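Local coordinates for protein PKS (PDB 4OQJ) that probably catalyses carbon–carbon bond formation between carrier-protein-bound acyl units, as a ketosynthase of the AT-less type I polyketide synthase that makes oxazolomycin, at residues A[666-671]-A[676-681]; A[503-508]-A[682-687]. One frame throughout, in Å; residues are numbered along the deposited sequence.

Contact 1: residues A[666-671]-A[676-681]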
loop_
_atom_site.group_PDB
_atom_site.type_symbol
_atom_site.label_atom_id
_atom_site.label_comp_id
_atom_site.label_asym_id
_atom_site.label_seq_id
_atom_site.Cartn_x
_atom_site.Cartn_y
_atom_site.Cartn_z
ATOM N N GLY A 666 15.563 -17.222 42.020
ATOM C CA GLY A 666 16.051 -18.544 41.667
ATOM C C GLY A 666 14.938 -19.572 41.609
ATOM O O GLY A 666 14.962 -20.488 40.780
ATOM N N LEU A 667 13.968 -19.412 42.504
ATOM C CA LEU A 667 12.770 -20.244 42.538
ATOM C C LEU A 667 11.958 -20.082 41.254
ATOM O O LEU A 667 11.597 -21.065 40.599
ATOM C CB LEU A 667 11.934 -19.868 43.762
ATOM C CG LEU A 667 10.614 -20.570 44.039
ATOM C CD1 LEU A 667 10.755 -22.071 43.967
ATOM C CD2 LEU A 667 10.134 -20.156 45.423
ATOM N N ILE A 668 11.670 -18.832 40.900
ATOM C CA ILE A 668 10.941 -18.531 39.672
ATOM C C ILE A 668 11.681 -19.110 38.476
ATOM O O ILE A 668 11.078 -19.709 37.587
ATOM C CB ILE A 668 10.767 -17.020 39.471
ATOM C CG1 ILE A 668 9.881 -16.451 40.578
ATOM C CG2 ILE A 668 10.167 -16.718 38.101
ATOM C CD1 ILE A 668 9.813 -14.938 40.582
ATOM N N GLY A 669 12.986 -18.888 38.441
ATOM C CA GLY A 669 13.821 -19.408 37.373
ATOM C C GLY A 669 13.739 -20.918 37.254
ATOM O O GLY A 669 13.582 -21.448 36.159
ATOM N N ARG A 670 13.811 -21.623 38.380
ATOM C CA ARG A 670 13.760 -23.082 38.355
ATOM C C ARG A 670 12.416 -23.546 37.802
ATOM O O ARG A 670 12.362 -24.436 36.955
ATOM C CB ARG A 670 13.996 -23.668 39.758
ATOM C CG ARG A 670 14.888 -24.904 39.795
ATOM C CD ARG A 670 14.204 -26.108 39.172
ATOM N N LEU A 671 11.327 -22.938 38.266
ATOM C CA LEU A 671 9.999 -23.316 37.797
ATOM C C LEU A 671 9.835 -22.991 36.307
ATOM O O LEU A 671 9.357 -23.815 35.518
ATOM C CB LEU A 671 8.922 -22.604 38.617
ATOM C CG LEU A 671 8.852 -22.976 40.106
ATOM C CD1 LEU A 671 7.900 -22.058 40.848
ATOM C CD2 LEU A 671 8.442 -24.423 40.288
ATOM N N ASP A 676 6.944 -24.048 33.887
ATOM C CA ASP A 676 5.878 -23.379 34.610
ATOM C C ASP A 676 5.499 -22.095 33.875
ATOM O O ASP A 676 6.288 -21.537 33.122
ATOM C CB ASP A 676 6.303 -23.064 36.044
ATOM C CG ASP A 676 5.135 -22.670 36.938
ATOM O OD1 ASP A 676 3.973 -22.925 36.562
ATOM O OD2 ASP A 676 5.387 -22.118 38.037
ATOM N N THR A 677 4.286 -21.627 34.113
ATOM C CA THR A 677 3.817 -20.392 33.513
ATOM C C THR A 677 4.253 -19.191 34.359
ATOM O O THR A 677 4.189 -19.229 35.591
ATOM C CB THR A 677 2.290 -20.425 33.394
ATOM O OG1 THR A 677 1.718 -20.749 34.672
ATOM C CG2 THR A 677 1.863 -21.500 32.419
ATOM N N VAL A 678 4.707 -18.133 33.701
ATOM C CA VAL A 678 4.956 -16.859 34.369
ATOM C C VAL A 678 4.381 -15.744 33.512
ATOM O O VAL A 678 4.581 -15.714 32.306
ATOM C CB VAL A 678 6.453 -16.587 34.607
ATOM C CG1 VAL A 678 6.654 -15.204 35.229
ATOM C CG2 VAL A 678 7.063 -17.650 35.485
ATOM N N ASP A 679 3.664 -14.829 34.139
ATOM C CA ASP A 679 3.181 -13.667 33.432
ATOM C C ASP A 679 4.181 -12.558 33.675
ATOM O O ASP A 679 4.128 -11.871 34.689
ATOM C CB ASP A 679 1.783 -13.268 33.894
ATOM C CG ASP A 679 1.188 -12.165 33.035
ATOM O OD1 ASP A 679 1.966 -11.392 32.426
ATOM O OD2 ASP A 679 -0.053 -12.074 32.967
ATOM N N TRP A 680 5.099 -12.391 32.733
ATOM C CA TRP A 680 6.197 -11.454 32.919
ATOM C C TRP A 680 5.720 -10.007 32.930
ATOM O O TRP A 680 6.388 -9.146 33.494
ATOM C CB TRP A 680 7.242 -11.665 31.837
ATOM C CG TRP A 680 7.934 -12.955 31.994
ATOM C CD1 TRP A 680 7.828 -14.036 31.182
ATOM C CD2 TRP A 680 8.843 -13.322 33.046
ATOM N NE1 TRP A 680 8.625 -15.054 31.649
ATOM C CE2 TRP A 680 9.255 -14.642 32.797
ATOM C CE3 TRP A 680 9.346 -12.660 34.175
ATOM C CZ2 TRP A 680 10.142 -15.325 33.637
ATOM C CZ3 TRP A 680 10.236 -13.335 35.007
ATOM C CH2 TRP A 680 10.619 -14.654 34.734
ATOM N N THR A 681 4.561 -9.741 32.333
ATOM C CA THR A 681 3.991 -8.400 32.387
ATOM C C THR A 681 3.599 -8.062 33.808
ATOM O O THR A 681 3.925 -6.980 34.316
ATOM C CB THR A 681 2.774 -8.251 31.456
ATOM O OG1 THR A 681 3.211 -8.404 30.108
ATOM C CG2 THR A 681 2.139 -6.875 31.606
#

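Contact 2: residues A[503-508]-A[682-687]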
loop_
_atom_site.group_PDB
_atom_site.type_symbol
_atom_site.label_atom_id
_atom_site.label_comp_id
_atom_site.label_asym_id
_atom_site.label_seq_id
_atom_site.Cartn_x
_atom_site.Cartn_y
_atom_site.Cartn_z
ATOM N N LEU A 503 14.606 -9.287 27.933
ATOM C CA LEU A 503 14.659 -10.724 27.713
ATOM C C LEU A 503 13.345 -11.414 28.090
ATOM O O LEU A 503 12.938 -12.368 27.431
ATOM C CB LEU A 503 15.808 -11.325 28.504
ATOM C CG LEU A 503 17.236 -11.064 28.003
ATOM C CD1 LEU A 503 18.232 -11.564 29.039
ATOM C CD2 LEU A 503 17.493 -11.737 26.662
ATOM N N ALA A 504 12.706 -10.943 29.163
ATOM C CA ALA A 504 11.492 -11.548 29.689
ATOM C C ALA A 504 10.263 -11.179 28.873
ATOM O O ALA A 504 9.370 -12.000 28.686
ATOM C CB ALA A 504 11.279 -11.126 31.162
ATOM N N LEU A 505 10.224 -9.932 28.405
ATOM C CA LEU A 505 9.041 -9.379 27.749
ATOM C C LEU A 505 9.162 -9.341 26.236
ATOM O O LEU A 505 8.157 -9.291 25.533
ATOM C CB LEU A 505 8.777 -7.963 28.253
ATOM C CG LEU A 505 8.456 -7.816 29.745
ATOM C CD1 LEU A 505 8.607 -6.360 30.133
ATOM C CD2 LEU A 505 7.051 -8.319 30.067
ATOM N N GLY A 506 10.387 -9.399 25.736
ATOM C CA GLY A 506 10.660 -9.050 24.349
ATOM C C GLY A 506 11.241 -10.168 23.519
ATOM O O GLY A 506 11.790 -9.919 22.445
ATOM N N ARG A 507 11.095 -11.402 24.000
ATOM C CA ARG A 507 11.634 -12.574 23.310
ATOM C C ARG A 507 10.569 -13.661 23.241
ATOM O O ARG A 507 9.821 -13.855 24.193
ATOM C CB ARG A 507 12.883 -13.086 24.032
ATOM C CG ARG A 507 14.085 -12.164 23.916
ATOM C CD ARG A 507 14.649 -12.222 22.505
ATOM N NE ARG A 507 15.816 -11.369 22.279
ATOM C CZ ARG A 507 15.761 -10.054 22.093
ATOM N NH1 ARG A 507 14.596 -9.413 22.158
ATOM N NH2 ARG A 507 16.875 -9.375 21.850
ATOM N N ARG A 508 10.484 -14.365 22.117
ATOM C CA ARG A 508 9.497 -15.430 21.990
ATOM C C ARG A 508 9.708 -16.489 23.087
ATOM O O ARG A 508 10.838 -16.840 23.396
ATOM C CB ARG A 508 9.579 -16.082 20.616
ATOM C CG ARG A 508 8.488 -17.117 20.395
ATOM C CD ARG A 508 8.455 -17.602 18.968
ATOM N NE ARG A 508 7.804 -16.642 18.076
ATOM C CZ ARG A 508 7.383 -16.943 16.855
ATOM N NH1 ARG A 508 7.550 -18.168 16.373
ATOM N NH2 ARG A 508 6.787 -16.026 16.120
ATOM N N VAL A 682 2.923 -8.991 34.474
ATOM C CA VAL A 682 2.571 -8.774 35.873
ATOM C C VAL A 682 3.836 -8.726 36.732
ATOM O O VAL A 682 3.953 -7.918 37.655
ATOM C CB VAL A 682 1.627 -9.872 36.409
ATOM C CG1 VAL A 682 1.320 -9.635 37.887
ATOM C CG2 VAL A 682 0.337 -9.897 35.605
ATOM N N PHE A 683 4.786 -9.601 36.434
ATOM C CA PHE A 683 6.016 -9.653 37.207
ATOM C C PHE A 683 6.756 -8.308 37.234
ATOM O O PHE A 683 7.315 -7.927 38.264
ATOM C CB PHE A 683 6.936 -10.726 36.643
ATOM C CG PHE A 683 8.164 -10.948 37.457
ATOM C CD1 PHE A 683 8.090 -11.610 38.675
ATOM C CD2 PHE A 683 9.391 -10.500 37.011
ATOM C CE1 PHE A 683 9.222 -11.822 39.431
ATOM C CE2 PHE A 683 10.538 -10.711 37.769
ATOM C CZ PHE A 683 10.448 -11.374 38.976
ATOM N N HIS A 684 6.765 -7.607 36.097
ATOM C CA HIS A 684 7.494 -6.334 35.962
ATOM C C HIS A 684 6.618 -5.084 36.157
ATOM O O HIS A 684 7.103 -3.962 36.015
ATOM C CB HIS A 684 8.179 -6.279 34.590
ATOM C CG HIS A 684 9.359 -7.191 34.476
ATOM N ND1 HIS A 684 10.556 -6.944 35.120
ATOM C CD2 HIS A 684 9.524 -8.368 33.826
ATOM C CE1 HIS A 684 11.406 -7.920 34.858
ATOM N NE2 HIS A 684 10.802 -8.800 34.078
ATOM N N GLN A 685 5.342 -5.287 36.490
ATOM C CA GLN A 685 4.380 -4.203 36.771
ATOM C C GLN A 685 4.918 -2.994 37.536
ATOM O O GLN A 685 4.849 -1.860 37.061
ATOM C CB GLN A 685 3.218 -4.751 37.597
ATOM C CG GLN A 685 1.932 -4.932 36.864
ATOM C CD GLN A 685 0.898 -5.650 37.718
ATOM O OE1 GLN A 685 1.072 -5.806 38.932
ATOM N NE2 GLN A 685 -0.181 -6.094 37.088
ATOM N N GLY A 686 5.422 -3.246 38.741
ATOM C CA GLY A 686 5.722 -2.181 39.680
ATOM C C GLY A 686 6.897 -1.284 39.334
ATOM O O GLY A 686 7.296 -0.446 40.153
ATOM N N GLU A 687 7.451 -1.448 38.134
ATOM C CA GLU A 687 8.638 -0.705 37.741
ATOM C C GLU A 687 8.532 -0.206 36.306
ATOM O O GLU A 687 7.791 -0.766 35.502
ATOM C CB GLU A 687 9.895 -1.569 37.912
ATOM C CG GLU A 687 9.803 -2.971 37.313
ATOM C CD GLU A 687 11.044 -3.808 37.596
ATOM O OE1 GLU A 687 12.007 -3.267 38.187
ATOM O OE2 GLU A 687 11.057 -5.003 37.235
#

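Contact 1: residues A[666-671]-A[676-681]
Ile668 faces two partners at once with a single methyl. Its CG2, which lies opposite the backbone N across the CA–CB bond, reaches CH2 of Trp680 at 4.0 Å and CG2 of Val678 at 4.2 Å. The indole is approached obliquely, and the Ile668 and Trp680 side chains slide past each other in opposite directions, whereas Ile668 and Val678 cross at roughly a right angle. A beta-branched residue has two branches close to the backbone, so Val678 can meet Ile668 with CG2 and the indole with CG1. With CG1 anti to the backbone N (chi1 177°), it lays this methyl 3.5 Å above the plane of the Trp680 ring, over the centre. Val678 thus covers one face of the indole.

Earlier in segment 676-681, just after the end of helix 660-673, Asp676 N donates to Leu671 O over 2.9 Å, a fairly straight bond (160° at the hydrogen), with the donor lifted above the carbonyl plane. The two side chains run side by side in the same direction, and Leu671 CB comes within 3.6 Å of Asp676 OD2. A buried carboxylate beside a leucine needs polar partners: OD2 is bonded to Ser613 OG, and OD1 receives Thr614 N together with a weak bond from Thr677 N. Past Val678, Asp679 is the N-cap of helix 680-684: its OD1 accepts a weak capping bond from Thr681 N and a bond from Val682 N.

Helix 660-673 is joined to the short helix 680-684 through an extended connection. Ile668 and Leu671 also pack on Leu608 of helix 594-610, and the indole of Trp680 lies against Leu466 and Val468 of strand 465-471 and against Ala504 and Leu505 of helix 496-505.

Contact 2: residues A[503-508]-A[682-687]
With CG anti to its carbonyl carbon (chi1 -72°), the imidazole of His684 presents an edge to Ala504, whose CB sits near the ring plane, 3.8 Å from NE2. One face of the same ring carries Phe683 CD2, 3.7 Å above the plane and displaced toward the rim; the phenyl ring in turn has His684 CD2 at its own edge. Leu505 arrives obliquely, its CG 4.3 Å from His684 CD2. A small alanine lets the flat ring come close to the helix, and the branched leucine fills in beside it.

Another edge of the imidazole is used for polarity. His684 ND1 gives a 2.9 Å hydrogen bond to Glu687 OE2 (163° at the hydrogen), met on the anti side of the carboxylate. This His-carboxylate pair spans the type I beta turn from His684 to Glu687 and helps fix the rotation of the ring.

Helix 496-505 falls within the family's C-terminal extension of the ketosynthase, so the contact joins that region to chain 174 residues later, consistent with a linker segment returning to it. The second carboxylate oxygen, Glu687 OE1, forms a salt bridge with Arg465. The carbonyl oxygen of Ala504 accepts from Arg127 NH1.

How the contacts relate
The short helix 680-684 belongs to both contacts, and their centres are 11 Å apart. Contact 1 pairs the segment leading into it with helix 660-673 and contact 2 pairs residues 682-687 with helix 496-505, but Trp680 also reaches helix 496-505 and Phe683 helix 660-673. Along the chain, contact 1 falls between the two segments of contact 2. They touch directly: Ile668 CD1 packs 3.4 Å from Phe683 CE1, Trp680 CD1 approaches Ala504 O at 3.6 Å, and Leu505 CD2 lies 3.6 Å from Trp680 C. The centre of contact 1 lies about 25 Å, and that of contact 2 about 18 Å, from the centre of the chain; neither includes the potassium ligands Ser292 and Lys294.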